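PDB 6NDS: 3-hydroxy-3-methylglutaryl-CoA lyase from Acinetobacter baumannii, which belongs to the HMGL-like family of TIM-barrel enzymes and binds a zinc ion and coenzyme A. Local coordinates for residues A240-L245 / I282-T287; V18-P23 / N44-M49; L222-V227 / V264-E269. All blocks are in the same frame, centred on the assembly; numbering follows the deposited sequence.

Contact 1: residues A240-L245 / I282-T287; sequences AALGGL and IQLSRT
Leu-242 meets Leu-284 and Ser-285, near the C-terminal end of helix 278-285, through apolar contacts. It lies in the loop that follows strand 237-240, the last strand of the TIM barrel, at the strand's C-terminal end. Its CG lies anti to the backbone N (chi1 -176°), which carries both methyls to the helix. Leu-242 CD1 rests on the CB of Ser-285 at 3.7 Å, while CD2 of Leu-242 meets CD2 of Leu-284 at 3.9 Å, the two leucine side chains crossing at about a right angle. Leu-42 of helix 36-46 and Leu-288 of helix 288-292 also pack on Leu-242.

Ser-285 OG packs against CA of Gly-243 at 3.5 Å; the polar links run through Glu-261. Both sides turn to this one carboxylate on helix 260-270, whose OE2 is hydrogen-bonded to Ser-285 OG and whose OE1 takes the N-H of Gly-243.

Further along the chain, Leu-284 O accepts from both N and OG1 of Thr-287, the hydroxyl at 2.7 Å. The chemistry implies a loop held to helix 278-285 directly by methyl groups and indirectly by a shared carboxylate.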
# COMPACT_ATOMS: atom_id res chain seq x y z
N ALA A 240 4.91 12.10 -6.30
CA ALA A 240 4.19 11.72 -5.09
C ALA A 240 3.61 12.98 -4.48
O ALA A 240 4.06 14.08 -4.77
CB ALA A 240 5.12 11.00 -4.09
N ALA A 241 2.57 12.82 -3.64
CA ALA A 241 1.93 13.95 -2.98
C ALA A 241 2.06 13.81 -1.47
O ALA A 241 1.81 12.72 -0.92
CB ALA A 241 0.45 14.07 -3.36
N LEU A 242 2.41 14.91 -0.81
CA LEU A 242 2.44 14.96 0.65
C LEU A 242 1.14 14.43 1.24
O LEU A 242 0.04 14.82 0.82
CB LEU A 242 2.66 16.41 1.11
CG LEU A 242 2.81 16.62 2.62
CD1 LEU A 242 4.19 16.14 3.06
CD2 LEU A 242 2.62 18.11 2.92
N GLY A 243 1.27 13.54 2.22
CA GLY A 243 0.10 13.00 2.90
C GLY A 243 -0.77 12.08 2.07
O GLY A 243 -1.82 11.65 2.56
N GLY A 244 -0.40 11.79 0.82
CA GLY A 244 -1.29 11.00 -0.00
C GLY A 244 -2.49 11.75 -0.53
O GLY A 244 -3.52 11.13 -0.86
N LEU A 245 -2.42 13.07 -0.59
CA LEU A 245 -3.46 13.86 -1.22
C LEU A 245 -3.57 13.48 -2.70
O LEU A 245 -2.69 12.82 -3.25
CB LEU A 245 -3.16 15.35 -1.08
CG LEU A 245 -3.10 15.88 0.36
CD1 LEU A 245 -2.66 17.35 0.38
CD2 LEU A 245 -4.45 15.71 1.01
N ILE A 282 7.62 14.21 7.41
CA ILE A 282 6.55 13.68 8.25
C ILE A 282 5.96 14.79 9.11
O ILE A 282 4.73 14.89 9.27
CB ILE A 282 7.07 12.51 9.11
CG1 ILE A 282 7.36 11.28 8.23
CG2 ILE A 282 6.06 12.16 10.23
CD1 ILE A 282 8.17 10.20 8.95
N GLN A 283 6.82 15.63 9.69
CA GLN A 283 6.31 16.72 10.53
C GLN A 283 5.44 17.66 9.71
O GLN A 283 4.37 18.09 10.17
CB GLN A 283 7.47 17.48 11.17
CG GLN A 283 7.02 18.57 12.13
CD GLN A 283 8.16 19.45 12.60
OE1 GLN A 283 9.13 19.66 11.88
NE2 GLN A 283 8.04 19.98 13.81
N LEU A 284 5.85 17.96 8.48
CA LEU A 284 5.05 18.82 7.62
C LEU A 284 3.72 18.16 7.27
O LEU A 284 2.66 18.80 7.31
CB LEU A 284 5.82 19.18 6.34
CG LEU A 284 5.02 20.06 5.37
CD1 LEU A 284 4.70 21.43 5.94
CD2 LEU A 284 5.78 20.20 4.03
N SER A 285 3.75 16.87 6.93
CA SER A 285 2.51 16.17 6.60
C SER A 285 1.53 16.20 7.77
O SER A 285 0.31 16.31 7.57
CB SER A 285 2.81 14.73 6.21
OG SER A 285 1.60 14.06 5.88
N ARG A 286 2.03 16.12 9.00
CA ARG A 286 1.14 16.13 10.15
C ARG A 286 0.46 17.47 10.37
O ARG A 286 -0.47 17.54 11.18
CB ARG A 286 1.92 15.69 11.40
CG ARG A 286 2.26 14.18 11.36
CD ARG A 286 3.23 13.75 12.46
NE ARG A 286 3.21 12.30 12.63
CZ ARG A 286 4.10 11.61 13.35
NH1 ARG A 286 5.09 12.24 13.97
NH2 ARG A 286 3.99 10.29 13.45
N THR A 287 0.87 18.54 9.66
CA THR A 287 0.13 19.80 9.71
C THR A 287 -1.05 19.83 8.76
O THR A 287 -1.83 20.78 8.82
CB THR A 287 1.06 20.99 9.41
OG1 THR A 287 1.38 21.04 8.01
CG2 THR A 287 2.34 20.90 10.23

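Contact 2: residues V18-P23 / N44-M49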
# COMPACT_ATOMS: atom_id res chain seq x y z
N VAL A 18 12.58 11.86 -6.03
CA VAL A 18 11.20 12.08 -5.57
C VAL A 18 10.75 13.47 -6.01
O VAL A 18 11.43 14.46 -5.74
CB VAL A 18 11.12 11.94 -4.04
CG1 VAL A 18 9.68 12.20 -3.57
CG2 VAL A 18 11.58 10.55 -3.61
N GLN A 19 9.61 13.54 -6.71
CA GLN A 19 9.08 14.80 -7.25
C GLN A 19 7.72 15.06 -6.63
O GLN A 19 6.87 14.17 -6.57
CB GLN A 19 9.01 14.72 -8.78
CG GLN A 19 10.37 14.27 -9.39
CD GLN A 19 10.36 14.06 -10.89
OE1 GLN A 19 11.39 14.26 -11.55
NE2 GLN A 19 9.24 13.60 -11.45
N GLU A 20 7.52 16.28 -6.12
CA GLU A 20 6.37 16.57 -5.26
C GLU A 20 5.26 17.22 -6.07
O GLU A 20 5.50 18.18 -6.81
CB GLU A 20 6.80 17.49 -4.11
CG GLU A 20 5.64 17.95 -3.19
CD GLU A 20 4.93 16.80 -2.49
OE1 GLU A 20 5.59 15.81 -2.08
OE2 GLU A 20 3.68 16.87 -2.37
N VAL A 21 4.03 16.68 -5.95
CA VAL A 21 2.91 17.22 -6.72
C VAL A 21 1.71 17.59 -5.85
O VAL A 21 0.63 17.88 -6.39
CB VAL A 21 2.47 16.24 -7.83
CG1 VAL A 21 3.65 15.91 -8.77
CG2 VAL A 21 1.85 14.96 -7.24
N SER A 22 1.85 17.61 -4.53
CA SER A 22 0.67 17.95 -3.72
C SER A 22 0.09 19.34 -4.01
O SER A 22 -1.14 19.46 -3.89
CB SER A 22 0.94 17.82 -2.21
OG SER A 22 1.91 18.73 -1.78
N PRO A 23 0.84 20.38 -4.36
CA PRO A 23 0.20 21.68 -4.59
C PRO A 23 -0.68 21.69 -5.81
O PRO A 23 -1.50 22.61 -5.95
CB PRO A 23 1.38 22.65 -4.76
CG PRO A 23 2.54 21.95 -4.05
CD PRO A 23 2.32 20.50 -4.39
N ASN A 44 6.53 26.84 -0.05
CA ASN A 44 7.77 27.30 0.59
C ASN A 44 8.30 26.24 1.56
O ASN A 44 9.51 26.03 1.65
CB ASN A 44 7.55 28.62 1.32
CG ASN A 44 7.44 29.80 0.38
OD1 ASN A 44 7.73 29.69 -0.81
ND2 ASN A 44 7.01 30.94 0.92
N GLN A 45 7.40 25.55 2.28
CA GLN A 45 7.86 24.50 3.19
C GLN A 45 8.36 23.29 2.40
O GLN A 45 9.40 22.71 2.74
CB GLN A 45 6.74 24.08 4.14
CG GLN A 45 6.43 25.11 5.21
CD GLN A 45 7.60 25.29 6.14
OE1 GLN A 45 8.12 26.39 6.29
NE2 GLN A 45 8.04 24.19 6.76
N LEU A 46 7.63 22.89 1.36
CA LEU A 46 8.07 21.77 0.53
C LEU A 46 9.43 22.06 -0.09
O LEU A 46 10.25 21.14 -0.25
CB LEU A 46 7.04 21.48 -0.55
CG LEU A 46 5.73 20.92 -0.01
CD1 LEU A 46 4.66 21.04 -1.09
CD2 LEU A 46 5.89 19.47 0.43
N SER A 47 9.68 23.32 -0.45
CA SER A 47 10.97 23.71 -1.02
C SER A 47 12.14 23.50 -0.08
O SER A 47 13.28 23.56 -0.53
CB SER A 47 10.97 25.19 -1.44
OG SER A 47 10.20 25.39 -2.62
N THR A 48 11.89 23.29 1.22
CA THR A 48 12.99 23.04 2.14
C THR A 48 13.27 21.56 2.35
O THR A 48 14.19 21.23 3.11
CB THR A 48 12.71 23.69 3.51
OG1 THR A 48 11.66 22.99 4.18
CG2 THR A 48 12.34 25.17 3.36
N MET A 49 12.54 20.67 1.68
CA MET A 49 12.54 19.24 2.00
C MET A 49 13.49 18.42 1.14
O MET A 49 13.72 17.25 1.47
CB MET A 49 11.12 18.66 1.86
CG MET A 49 10.13 19.26 2.84
SD MET A 49 10.47 18.78 4.53
CE MET A 49 9.62 20.14 5.37
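One face of the Glu-20 carboxylate is covered by CD2 of Leu-46, which stands almost straight over Glu-20 CD at 4.1 Å. Ser-22 grips OE2 from both faces of the carboxylate plane: its OG lies on the same side as Leu-46 CD2, its backbone N on the other. The N of Ser-22 reaches Glu-20 OE2 at 2.9 Å. It comes from above the plane, 38° out of it. The hydroxyl OG of Ser-22 donates to the same OE2 of Glu-20 at 2.6 Å, on the anti side and 26° out of the plane. Outside the two segments, Leu-242 N also bonds to OE2, and Thr-260 OG1 is hydrogen-bonded to OE1, so both oxygens of this buried acid have partners.

Leu-46, near the C-terminal end of helix 36-46, supplies the apolar half of the contact. Both methyls lie against Glu-20 CG from one side, CD1 and CD2 of Leu-46 each 3.9 Å from it, and the two side chains cross at about a right angle. The bend at chi2 of Glu-20 (61°) turns the carboxylate back toward Ser-22 while leaving CG against the leucine. CD1 of Leu-46 also lies 3.7 Å from Ser-22 OG and meets CG of Pro-23 tip to tip at 3.8 Å. Ile-54 of strand 53-58 and Leu-284 of helix 278-285 pack on Leu-46 as well.

The contact sets helix 36-46 against the C-terminal end of the first strand of the TIM barrel, where strand 17-20 gives way to helix 22-28. Its chemistry implies that Leu-46 shields CG and one carboxylate face, while the hydrogen bonds to both oxygens fix the rotation of the group.

Contact 3: residues L222-V227 / V264-E269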
# COMPACT_ATOMS: atom_id res chain seq x y z
N LEU A 222 -1.80 -0.53 -4.86
CA LEU A 222 -0.59 -1.05 -5.48
C LEU A 222 0.45 0.02 -5.78
O LEU A 222 1.48 -0.29 -6.40
CB LEU A 222 -0.94 -1.79 -6.78
CG LEU A 222 -1.83 -3.01 -6.54
CD1 LEU A 222 -2.13 -3.67 -7.87
CD2 LEU A 222 -1.17 -3.97 -5.57
N GLY A 223 0.23 1.25 -5.32
CA GLY A 223 1.13 2.33 -5.66
C GLY A 223 2.60 2.08 -5.36
O GLY A 223 3.44 2.20 -6.26
N LEU A 224 2.94 1.74 -4.11
CA LEU A 224 4.36 1.55 -3.79
C LEU A 224 4.90 0.27 -4.42
O LEU A 224 6.09 0.22 -4.77
CB LEU A 224 4.58 1.53 -2.28
CG LEU A 224 4.31 2.88 -1.59
CD1 LEU A 224 4.58 2.72 -0.11
CD2 LEU A 224 5.20 3.96 -2.19
N THR A 225 4.07 -0.75 -4.58
CA THR A 225 4.51 -1.97 -5.27
C THR A 225 4.85 -1.66 -6.72
O THR A 225 5.84 -2.17 -7.27
CB THR A 225 3.43 -3.04 -5.16
OG1 THR A 225 3.09 -3.21 -3.78
CG2 THR A 225 3.93 -4.35 -5.70
N ASN A 226 4.07 -0.78 -7.35
CA ASN A 226 4.36 -0.38 -8.72
C ASN A 226 5.62 0.48 -8.81
O ASN A 226 6.36 0.39 -9.80
CB ASN A 226 3.16 0.37 -9.32
CG ASN A 226 1.99 -0.53 -9.59
OD1 ASN A 226 2.14 -1.74 -9.85
ND2 ASN A 226 0.77 0.04 -9.56
N VAL A 227 5.86 1.36 -7.83
CA VAL A 227 7.11 2.11 -7.79
C VAL A 227 8.30 1.16 -7.76
O VAL A 227 9.25 1.32 -8.53
CB VAL A 227 7.16 3.05 -6.57
CG1 VAL A 227 8.59 3.62 -6.40
CG2 VAL A 227 6.16 4.17 -6.75
N VAL A 264 9.23 7.86 0.60
CA VAL A 264 10.57 8.13 1.11
C VAL A 264 10.92 7.16 2.23
O VAL A 264 12.06 6.70 2.32
CB VAL A 264 10.70 9.59 1.56
CG1 VAL A 264 12.10 9.86 2.19
CG2 VAL A 264 10.48 10.53 0.37
N ASN A 265 9.95 6.80 3.07
CA ASN A 265 10.24 5.80 4.11
C ASN A 265 10.61 4.46 3.49
O ASN A 265 11.54 3.78 3.95
CB ASN A 265 9.04 5.64 5.05
CG ASN A 265 9.30 4.60 6.13
OD1 ASN A 265 10.08 4.84 7.07
ND2 ASN A 265 8.68 3.42 5.99
N MET A 266 9.88 4.04 2.45
CA MET A 266 10.22 2.79 1.77
C MET A 266 11.66 2.81 1.28
O MET A 266 12.42 1.85 1.50
CB MET A 266 9.26 2.57 0.60
CG MET A 266 9.61 1.28 -0.16
SD MET A 266 8.45 0.83 -1.46
CE MET A 266 8.90 1.97 -2.77
N CYS A 267 12.06 3.89 0.61
CA CYS A 267 13.43 4.03 0.13
C CYS A 267 14.42 4.00 1.28
O CYS A 267 15.46 3.34 1.20
CB CYS A 267 13.59 5.34 -0.65
SG CYS A 267 12.70 5.37 -2.21
N GLU A 268 14.13 4.75 2.35
CA GLU A 268 15.06 4.86 3.47
C GLU A 268 15.27 3.50 4.14
O GLU A 268 16.40 3.14 4.49
CB GLU A 268 14.53 5.91 4.46
CG GLU A 268 15.50 6.25 5.57
CD GLU A 268 15.53 7.74 5.92
OE1 GLU A 268 15.29 8.61 5.04
OE2 GLU A 268 15.86 8.03 7.08
N GLU A 269 14.20 2.71 4.29
CA GLU A 269 14.32 1.40 4.92
C GLU A 269 15.02 0.38 4.02
O GLU A 269 15.76 -0.48 4.52
CB GLU A 269 12.94 0.89 5.32
CG GLU A 269 12.33 1.69 6.47
CD GLU A 269 13.20 1.64 7.72
OE1 GLU A 269 13.42 0.53 8.24
OE2 GLU A 269 13.70 2.70 8.15
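Met-266 bridges two helices on the outside of the TIM barrel, reaching from helix 260-270 to the first turns of helix 223-232. It has the most surface buried by the contact, followed by Leu-224 and then Val-227. The side chain of Met-266 runs extended through CB and CG, chi1 178° and chi2 174°, and then bends at chi3 (77°), so that sulfur and methyl lie along the neighbouring helix.

Leu-224 takes the sulfur: its CB stands 4.0 Å from Met-266 SD. The backbone of Leu-224 takes part too, its carbonyl O lying 3.9 Å from CE of Met-266, a van der Waals approach of a methyl to a helix carbonyl. One turn further on, Val-227 receives the same methyl, and the two side chains slide past each other in opposite directions. Val-227 also packs on Phe-216 of strand 212-216, which ties the contact to the barrel wall.

The subunit interface runs beside this packing. Met-266 also packs on Leu-222 of the second subunit, Leu-224 on Gly-221 of that subunit, and the Thr-225 hydroxyls of the two chains are hydrogen-bonded to each other. Met-266 thus packs both within its own chain and across the dimer. Its terminal methyl closes the contact, with Met-266 CE 4.0 Å from CG1 of Val-227.

How the contacts relate
From the N terminus, contact 2 comes first, closing the 20-residue connection between strand 17-20 with the start of helix 22-28 and the end of helix 36-46. Contacts 1 and 3 follow and cross: segments 222-227, 240-245, 264-269 and 282-287 alternate between them. Contact 3 closes over strand 237-240, joining helix 223-232 to helix 260-270; contact 1 then brings the loop after that strand to helix 278-285. Contacts 1 and 2 touch where first and last barrel strands lie side by side, with Ala-240 O and Val-21 N 2.9 Å apart. Contact 3 meets contact 2 through Val-264 and Val-18, linking the barrel's closing seam to the helices outside it.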